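Long-range contacts in HNH nuclease domain-containing protein (Streptomyces coelicolor, PDB 5ZMO), which binds phosphorothioated DNA through the sulfur-binding domain described here, part of a type IV restriction enzyme that probably cuts DNA with its HNH nuclease domain: residues His28-Leu33 with Pro77-Leu81; Ala133-Ala138 with Leu158-Leu162; Thr8-Arg12 with Leu118-Asp122. The contacts are given in a common frame with arbitrary orientation. Where two conformers were deposited one is given. Residues are numbered along the deposited sequence.

Overall arrangement
From the N terminus, helix 9-14 comes first, and contact 3 joins its start to the start of helix 120-128, closing a loop of 105 residues between the segments. Contact 1 lies within that span: residues 28-33 of helix 28-41 meet residues 77-81 of helix 70-83 against the DNA, its centre about 4 Å from the chain's centre. Contact 2 follows in series after contact 3 has closed, fastening the C-terminal segment 158-162 onto helix 130-144. The centres of contacts 2 and 3 are about 15 Å apart, yet the two touch: Ala136 CB lies 3.8 Å from Phe9 CE2. Contact 1 touches neither, with nearest atoms about 5 Å from contact 3 and about 7 Å from contact 2.

Contact 1 of 3, residues His28-Leu33 with Pro77-Leu81; sequences HRPVLL and PFWAL. With nucleotides of chain B.
This is a buried, perpendicular helix-helix contact at the centre of the sulfur-binding domain, where the start of helix 28-41 meets helix 70-83 beside the bound DNA. The short-segment axes cross at -90° with a closest approach of 9.4 Å, and the nearest CA pair is Arg29-Pro77 at 5.1 Å. Helix 70-83 kinks at Pro77, whose nitrogen has no bond to the preceding turn. The Pro77 ring packs on the first turn of its partner, with CG 3.6 Å from His28 O and CB 3.6 Å from Arg29 CG. Leu32 (chi1 t, chi2 p) sets CD2 3.6 Å from Phe78 N and 3.6 Å from Leu81 CD2. Leu81 places CD1 3.6 Å from Arg29 CG and 4.0 Å from Leu33 CD1. No hydrogen bond crosses the interface. Arg29 (m, t, m) extends past Ala80: C5' of DG3 of chain B lies over its guanidinium, NH1 hydrogen-bonds the phosphate of another nucleotide, and NH2 forms a salt bridge with Asp84. Pro77 and Ala80 also pack on the modified nucleotide, consistent with an apolar surface for the phosphorothioate. Apolar packing therefore holds the aliphatic part of a phosphate-binding arginine whose charge faces DNA and Asp84.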
# COMPACT_ATOMS: atom_id res chain seq x y z
N HIS A 28 6.08 -4.51 3.59
CA HIS A 28 4.65 -4.18 3.88
C HIS A 28 4.18 -2.93 3.16
O HIS A 28 3.20 -2.95 2.41
CB HIS A 28 4.42 -4.04 5.34
CG HIS A 28 4.77 -5.25 6.14
ND1 HIS A 28 6.07 -5.74 6.20
CD2 HIS A 28 4.04 -6.04 6.95
CE1 HIS A 28 6.09 -6.81 6.96
NE2 HIS A 28 4.89 -7.01 7.45
N ARG A 29 4.94 -1.82 3.30
CA ARG A 29 4.59 -0.57 2.65
C ARG A 29 4.72 -0.63 1.15
O ARG A 29 3.80 -0.17 0.47
CB ARG A 29 5.29 0.63 3.33
CG ARG A 29 4.55 1.03 4.60
CD ARG A 29 5.29 2.19 5.28
NE ARG A 29 6.45 1.73 6.01
CZ ARG A 29 7.45 2.55 6.43
NH1 ARG A 29 8.50 2.06 7.07
NH2 ARG A 29 7.44 3.85 6.14
N PRO A 30 5.84 -1.17 0.61
CA PRO A 30 5.97 -1.37 -0.79
C PRO A 30 4.84 -2.18 -1.42
O PRO A 30 4.34 -1.77 -2.52
CB PRO A 30 7.35 -2.07 -0.94
CG PRO A 30 8.13 -1.43 0.23
CD PRO A 30 7.14 -1.36 1.30
N VAL A 31 4.42 -3.22 -0.75
CA VAL A 31 3.31 -4.06 -1.30
C VAL A 31 1.98 -3.25 -1.31
O VAL A 31 1.28 -3.23 -2.31
CB VAL A 31 3.17 -5.37 -0.54
CG1 VAL A 31 1.83 -6.07 -0.80
CG2 VAL A 31 4.33 -6.28 -0.86
N LEU A 32 1.61 -2.61 -0.23
CA LEU A 32 0.39 -1.83 -0.22
C LEU A 32 0.40 -0.69 -1.21
O LEU A 32 -0.65 -0.47 -1.96
CB LEU A 32 0.05 -1.38 1.20
CG LEU A 32 -1.31 -0.73 1.34
CD1 LEU A 32 -2.43 -1.59 0.88
CD2 LEU A 32 -1.52 -0.34 2.80
N LEU A 33 1.54 0.02 -1.30
CA LEU A 33 1.65 1.09 -2.33
C LEU A 33 1.51 0.55 -3.74
O LEU A 33 0.80 1.15 -4.56
CB LEU A 33 2.96 1.88 -2.26
CG LEU A 33 3.00 2.77 -1.02
CD1 LEU A 33 4.43 3.20 -0.74
CD2 LEU A 33 2.12 3.94 -1.16
N PRO A 77 0.99 -1.37 7.34
CA PRO A 77 1.09 -0.25 6.34
C PRO A 77 -0.24 0.48 6.16
O PRO A 77 -0.24 1.65 5.81
CB PRO A 77 1.53 -0.94 5.05
CG PRO A 77 1.04 -2.36 5.23
CD PRO A 77 1.22 -2.68 6.72
N PHE A 78 -1.36 -0.20 6.38
CA PHE A 78 -2.70 0.38 6.27
C PHE A 78 -2.84 1.60 7.14
O PHE A 78 -3.54 2.54 6.80
CB PHE A 78 -3.75 -0.66 6.60
CG PHE A 78 -5.14 -0.23 6.35
CD1 PHE A 78 -5.69 -0.35 5.07
CD2 PHE A 78 -5.91 0.30 7.37
CE1 PHE A 78 -7.02 0.00 4.85
CE2 PHE A 78 -7.20 0.67 7.15
CZ PHE A 78 -7.77 0.54 5.86
N TRP A 79 -2.15 1.57 8.27
CA TRP A 79 -2.03 2.74 9.15
C TRP A 79 -0.80 3.58 9.00
O TRP A 79 -0.88 4.81 8.92
CB TRP A 79 -2.08 2.22 10.61
CG TRP A 79 -2.16 3.35 11.66
CD1 TRP A 79 -1.17 3.69 12.54
CD2 TRP A 79 -3.29 4.13 12.00
NE1 TRP A 79 -1.59 4.73 13.32
CE2 TRP A 79 -2.89 4.99 13.07
CE3 TRP A 79 -4.58 4.23 11.51
CZ2 TRP A 79 -3.74 5.91 13.63
CZ3 TRP A 79 -5.43 5.17 12.09
CH2 TRP A 79 -5.00 5.98 13.13
N ALA A 80 0.36 2.95 8.86
CA ALA A 80 1.65 3.64 8.84
C ALA A 80 1.86 4.52 7.65
O ALA A 80 2.56 5.51 7.75
CB ALA A 80 2.79 2.67 8.93
N LEU A 81 1.28 4.17 6.50
CA LEU A 81 1.36 5.07 5.36
C LEU A 81 0.74 6.49 5.56
O LEU A 81 1.09 7.47 4.84
CB LEU A 81 0.71 4.40 4.15
CG LEU A 81 1.45 3.59 3.09
CD1 LEU A 81 2.95 3.73 2.93
CD2 LEU A 81 0.86 2.30 2.70
P DG B 3 5.28 4.37 12.11
OP1 DG B 3 5.50 5.53 11.23
OP2 DG B 3 4.04 4.24 12.88
O5' DG B 3 5.53 3.10 11.19
C5' DG B 3 6.74 2.94 10.38
C4' DG B 3 7.21 1.51 10.50
O4' DG B 3 7.79 1.29 11.81
C3' DG B 3 6.10 0.45 10.39
O3' DG B 3 6.70 -0.75 9.89
C2' DG B 3 5.75 0.16 11.83
C1' DG B 3 7.13 0.18 12.45
N9 DG B 3 7.18 0.39 13.90
C8 DG B 3 6.33 1.14 14.67
N7 DG B 3 6.69 1.18 15.93
C5 DG B 3 7.85 0.42 15.99
C6 DG B 3 8.67 0.08 17.10
O6 DG B 3 8.56 0.44 18.27
N1 DG B 3 9.74 -0.71 16.71
C2 DG B 3 9.97 -1.18 15.43
N2 DG B 3 11.08 -1.90 15.25
N3 DG B 3 9.22 -0.85 14.39
C4 DG B 3 8.17 -0.07 14.74

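Contact 2 of 3, residues Ala133-Ala138 with Leu158-Leu162; sequences AASAAA and LHELL
Residues 133-138 are regular helix within helix 130-144, with Ala137 N bonded to Ala133 O at 2.9 Å and Ala138 N to Ala134 O at 2.8 Å. Segment 158-162 lies in the loop after helix 152-155; 159-161 have helical phi/psi without a regular bond series, although Leu162 N reaches Leu158 O at 3.0 Å. Leu162 itself turns to phi/psi -94/76. The nearest CA pairs are Ala134-Leu162 at 6.0 Å and Ala137-Leu158 at 8.1 Å. The short side chains of Ala133, Ala134, Ala137 and Ala138 form the helix surface on which three leucines rest. Leu161 (chi1 t, chi2 p) points toward the helix, with CD2 3.8 Å from Ala134 N and CD1 4.1 Å from Ala133 CB. Leu162 (m, t) starts sideways but brings CD2 to 3.6 Å from Ala134 O and CD1 to 4.2 Å from Ala137 CB. Leu158 (m, t) completes the set with CD1 4.2 Å from Ala137 CB. Every contact is van der Waals, none a hydrogen bond, and 245 Å² is buried. Helix 28-41 adjoins the same cluster, Leu34 touching Ala137 and Leu158, and Val41 touching Ala133 and Leu161. With its nearest atom about 19 Å from the bound nucleic acid, this is structural packing: a leucine-bearing C-terminal turn seated on an alanine-lined helix face of the mainly helical domain.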
# COMPACT_ATOMS: atom_id res chain seq x y z
N ALA A 133 2.28 7.13 -13.02
CA ALA A 133 2.00 5.87 -12.33
C ALA A 133 3.07 4.78 -12.62
O ALA A 133 3.55 4.11 -11.71
CB ALA A 133 0.63 5.38 -12.70
N ALA A 134 3.30 4.53 -13.90
CA ALA A 134 4.37 3.63 -14.36
C ALA A 134 5.73 3.91 -13.63
O ALA A 134 6.35 2.99 -13.11
CB ALA A 134 4.53 3.74 -15.88
N SER A 135 6.18 5.16 -13.58
CA SER A 135 7.50 5.44 -13.02
C SER A 135 7.50 5.24 -11.54
O SER A 135 8.45 4.67 -11.00
CB SER A 135 8.00 6.85 -13.38
OG SER A 135 7.36 7.82 -12.61
N ALA A 136 6.42 5.64 -10.86
CA ALA A 136 6.31 5.33 -9.42
C ALA A 136 6.27 3.79 -9.14
O ALA A 136 6.94 3.32 -8.22
CB ALA A 136 5.10 6.01 -8.77
N ALA A 137 5.51 3.02 -9.91
CA ALA A 137 5.41 1.56 -9.66
C ALA A 137 6.80 0.87 -10.03
O ALA A 137 7.32 0.07 -9.27
CB ALA A 137 4.29 0.96 -10.49
N ALA A 138 7.40 1.31 -11.13
CA ALA A 138 8.74 0.82 -11.59
C ALA A 138 9.80 1.13 -10.56
O ALA A 138 10.64 0.30 -10.28
CB ALA A 138 9.13 1.41 -12.92
N LEU A 158 -0.53 -4.43 -12.91
CA LEU A 158 0.40 -3.51 -13.46
C LEU A 158 1.00 -4.02 -14.79
O LEU A 158 1.88 -3.38 -15.33
CB LEU A 158 1.52 -3.31 -12.45
CG LEU A 158 1.11 -2.75 -11.07
CD1 LEU A 158 2.33 -2.76 -10.20
CD2 LEU A 158 0.62 -1.34 -11.18
N HIS A 159 0.52 -5.14 -15.30
CA HIS A 159 1.08 -5.71 -16.53
C HIS A 159 0.94 -4.77 -17.75
O HIS A 159 1.91 -4.48 -18.47
CB HIS A 159 0.44 -7.07 -16.83
CG HIS A 159 1.09 -7.78 -17.98
ND1 HIS A 159 2.16 -8.64 -17.81
CD2 HIS A 159 0.84 -7.75 -19.31
CE1 HIS A 159 2.52 -9.13 -18.99
NE2 HIS A 159 1.74 -8.59 -19.91
N GLU A 160 -0.26 -4.27 -17.98
CA GLU A 160 -0.49 -3.34 -19.11
C GLU A 160 0.26 -2.01 -18.87
O GLU A 160 0.94 -1.49 -19.77
CB GLU A 160 -2.01 -3.13 -19.33
CG GLU A 160 -2.70 -4.29 -20.09
CD GLU A 160 -2.52 -5.69 -19.47
OE1 GLU A 160 -2.86 -5.87 -18.27
OE2 GLU A 160 -2.04 -6.62 -20.16
N LEU A 161 0.23 -1.52 -17.63
CA LEU A 161 0.87 -0.27 -17.28
C LEU A 161 2.34 -0.31 -17.63
O LEU A 161 2.83 0.63 -18.25
CB LEU A 161 0.67 0.07 -15.79
CG LEU A 161 1.34 1.34 -15.23
CD1 LEU A 161 0.62 2.58 -15.71
CD2 LEU A 161 1.35 1.33 -13.71
N LEU A 162 3.02 -1.39 -17.25
CA LEU A 162 4.46 -1.51 -17.37
C LEU A 162 4.74 -2.23 -18.71
O LEU A 162 5.06 -3.40 -18.78
CB LEU A 162 5.03 -2.15 -16.11
CG LEU A 162 4.86 -1.24 -14.88
CD1 LEU A 162 5.24 -1.82 -13.53
CD2 LEU A 162 5.65 0.02 -15.08

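Contact 3 of 3, residues Thr8-Arg12 with Leu118-Asp122; sequences TFHRR and LREDD
Thr8 is the N-cap of helix 9-14: with chi1 p, its OG1 accepts from Arg11 N at 3.0 Å, and its O from Arg12 N at 2.8 Å. Phe9 follows, pointing toward segment 118-122 with chi1 t; its CA lies 6.3 Å from that of Asp122, the nearest pair. Its ring meets Asp122 obliquely, CD1 3.4 Å from CG, and CE1 packs 4.3 Å from Leu118 CD2. Arg12 (m, t, m), one turn on from Phe9, makes a bidentate salt bridge to Asp122 (chi1 m): NH1 to OD1 is 2.9 Å and NH2 to OD2 is 2.8 Å. Arg119, N-cap of helix 120-128, sets NH2 over one face of the Arg12 guanidinium, 3.4 Å from Arg12 NH1, two donors without a bond. The Arg119 NH2 salt bridges to Asp121 OD1 (2.6 Å) and Asp122 OD2 (3.2 Å) offset this like-charge approach. Arg12 also donates to the Lys7 and Asp85 carbonyl oxygens. Two arginines and two aspartates thus form a charge-balanced network joining two helix starts.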
# COMPACT_ATOMS: atom_id res chain seq x y z
N THR A 8 6.33 15.98 -4.10
CA THR A 8 5.69 15.17 -5.17
C THR A 8 5.34 13.78 -4.66
O THR A 8 5.98 13.26 -3.72
CB THR A 8 6.55 14.97 -6.42
OG1 THR A 8 7.81 14.36 -6.09
CG2 THR A 8 6.79 16.28 -7.18
N PHE A 9 4.38 13.15 -5.35
CA PHE A 9 4.07 11.74 -5.02
C PHE A 9 5.32 10.85 -5.20
O PHE A 9 5.67 10.05 -4.32
CB PHE A 9 2.96 11.25 -5.93
CG PHE A 9 2.58 9.78 -5.70
CD1 PHE A 9 1.91 9.40 -4.53
CD2 PHE A 9 2.87 8.81 -6.64
CE1 PHE A 9 1.50 8.09 -4.34
CE2 PHE A 9 2.47 7.51 -6.46
CZ PHE A 9 1.80 7.13 -5.31
N HIS A 10 6.01 10.99 -6.35
CA HIS A 10 7.30 10.29 -6.59
C HIS A 10 8.29 10.43 -5.43
O HIS A 10 8.89 9.43 -4.99
CB HIS A 10 7.98 10.81 -7.85
CG HIS A 10 9.21 10.04 -8.23
ND1 HIS A 10 9.18 8.90 -9.02
CD2 HIS A 10 10.50 10.22 -7.88
CE1 HIS A 10 10.41 8.46 -9.18
NE2 HIS A 10 11.23 9.23 -8.49
N ARG A 11 8.45 11.65 -4.93
CA ARG A 11 9.38 11.90 -3.80
C ARG A 11 8.87 11.27 -2.51
O ARG A 11 9.64 10.67 -1.73
CB ARG A 11 9.60 13.40 -3.53
CG ARG A 11 10.66 13.67 -2.46
CD ARG A 11 11.19 15.10 -2.54
NE ARG A 11 12.10 15.23 -3.67
CZ ARG A 11 13.39 14.88 -3.66
NH1 ARG A 11 13.97 14.39 -2.55
NH2 ARG A 11 14.12 15.02 -4.76
N ARG A 12 7.58 11.43 -2.25
CA ARG A 12 7.00 10.79 -1.03
C ARG A 12 7.18 9.27 -1.03
O ARG A 12 7.53 8.69 -0.02
CB ARG A 12 5.59 11.27 -0.77
CG ARG A 12 5.55 12.70 -0.18
CD ARG A 12 4.21 13.30 0.08
NE ARG A 12 3.60 13.80 -1.19
CZ ARG A 12 2.60 13.25 -1.85
NH1 ARG A 12 2.12 13.83 -2.98
NH2 ARG A 12 1.97 12.17 -1.40
N LEU A 118 -5.34 6.18 -1.20
CA LEU A 118 -4.42 7.26 -1.56
C LEU A 118 -5.10 8.63 -1.30
O LEU A 118 -6.32 8.73 -1.31
CB LEU A 118 -4.04 7.17 -3.06
CG LEU A 118 -3.24 5.91 -3.39
CD1 LEU A 118 -3.15 5.78 -4.91
CD2 LEU A 118 -1.86 5.85 -2.82
N ARG A 119 -4.28 9.63 -1.07
CA ARG A 119 -4.73 11.04 -1.12
C ARG A 119 -5.39 11.38 -2.48
O ARG A 119 -5.03 10.82 -3.50
CB ARG A 119 -3.57 11.93 -0.89
CG ARG A 119 -3.10 11.96 0.56
CD ARG A 119 -1.60 12.10 0.65
NE ARG A 119 -1.05 13.43 0.88
CZ ARG A 119 -0.70 14.32 -0.05
NH1 ARG A 119 -0.18 15.47 0.34
NH2 ARG A 119 -0.90 14.12 -1.34
N GLU A 120 -6.35 12.31 -2.47
CA GLU A 120 -7.09 12.62 -3.71
C GLU A 120 -6.17 13.13 -4.81
O GLU A 120 -6.31 12.73 -5.99
CB GLU A 120 -8.27 13.62 -3.51
CG GLU A 120 -9.10 13.79 -4.79
CD GLU A 120 -10.19 14.85 -4.74
OE1 GLU A 120 -10.69 15.14 -3.61
OE2 GLU A 120 -10.54 15.39 -5.85
N ASP A 121 -5.29 14.05 -4.47
CA ASP A 121 -4.35 14.62 -5.46
C ASP A 121 -3.46 13.55 -6.09
O ASP A 121 -3.26 13.51 -7.28
CB ASP A 121 -3.54 15.76 -4.86
CG ASP A 121 -2.73 15.38 -3.59
OD1 ASP A 121 -2.80 14.24 -3.08
OD2 ASP A 121 -1.96 16.26 -3.10
N ASP A 122 -2.98 12.62 -5.27
CA ASP A 122 -2.19 11.49 -5.80
C ASP A 122 -3.00 10.56 -6.68
O ASP A 122 -2.52 10.17 -7.75
CB ASP A 122 -1.50 10.74 -4.66
CG ASP A 122 -0.61 11.60 -3.85
OD1 ASP A 122 0.01 12.55 -4.43
OD2 ASP A 122 -0.38 11.27 -2.63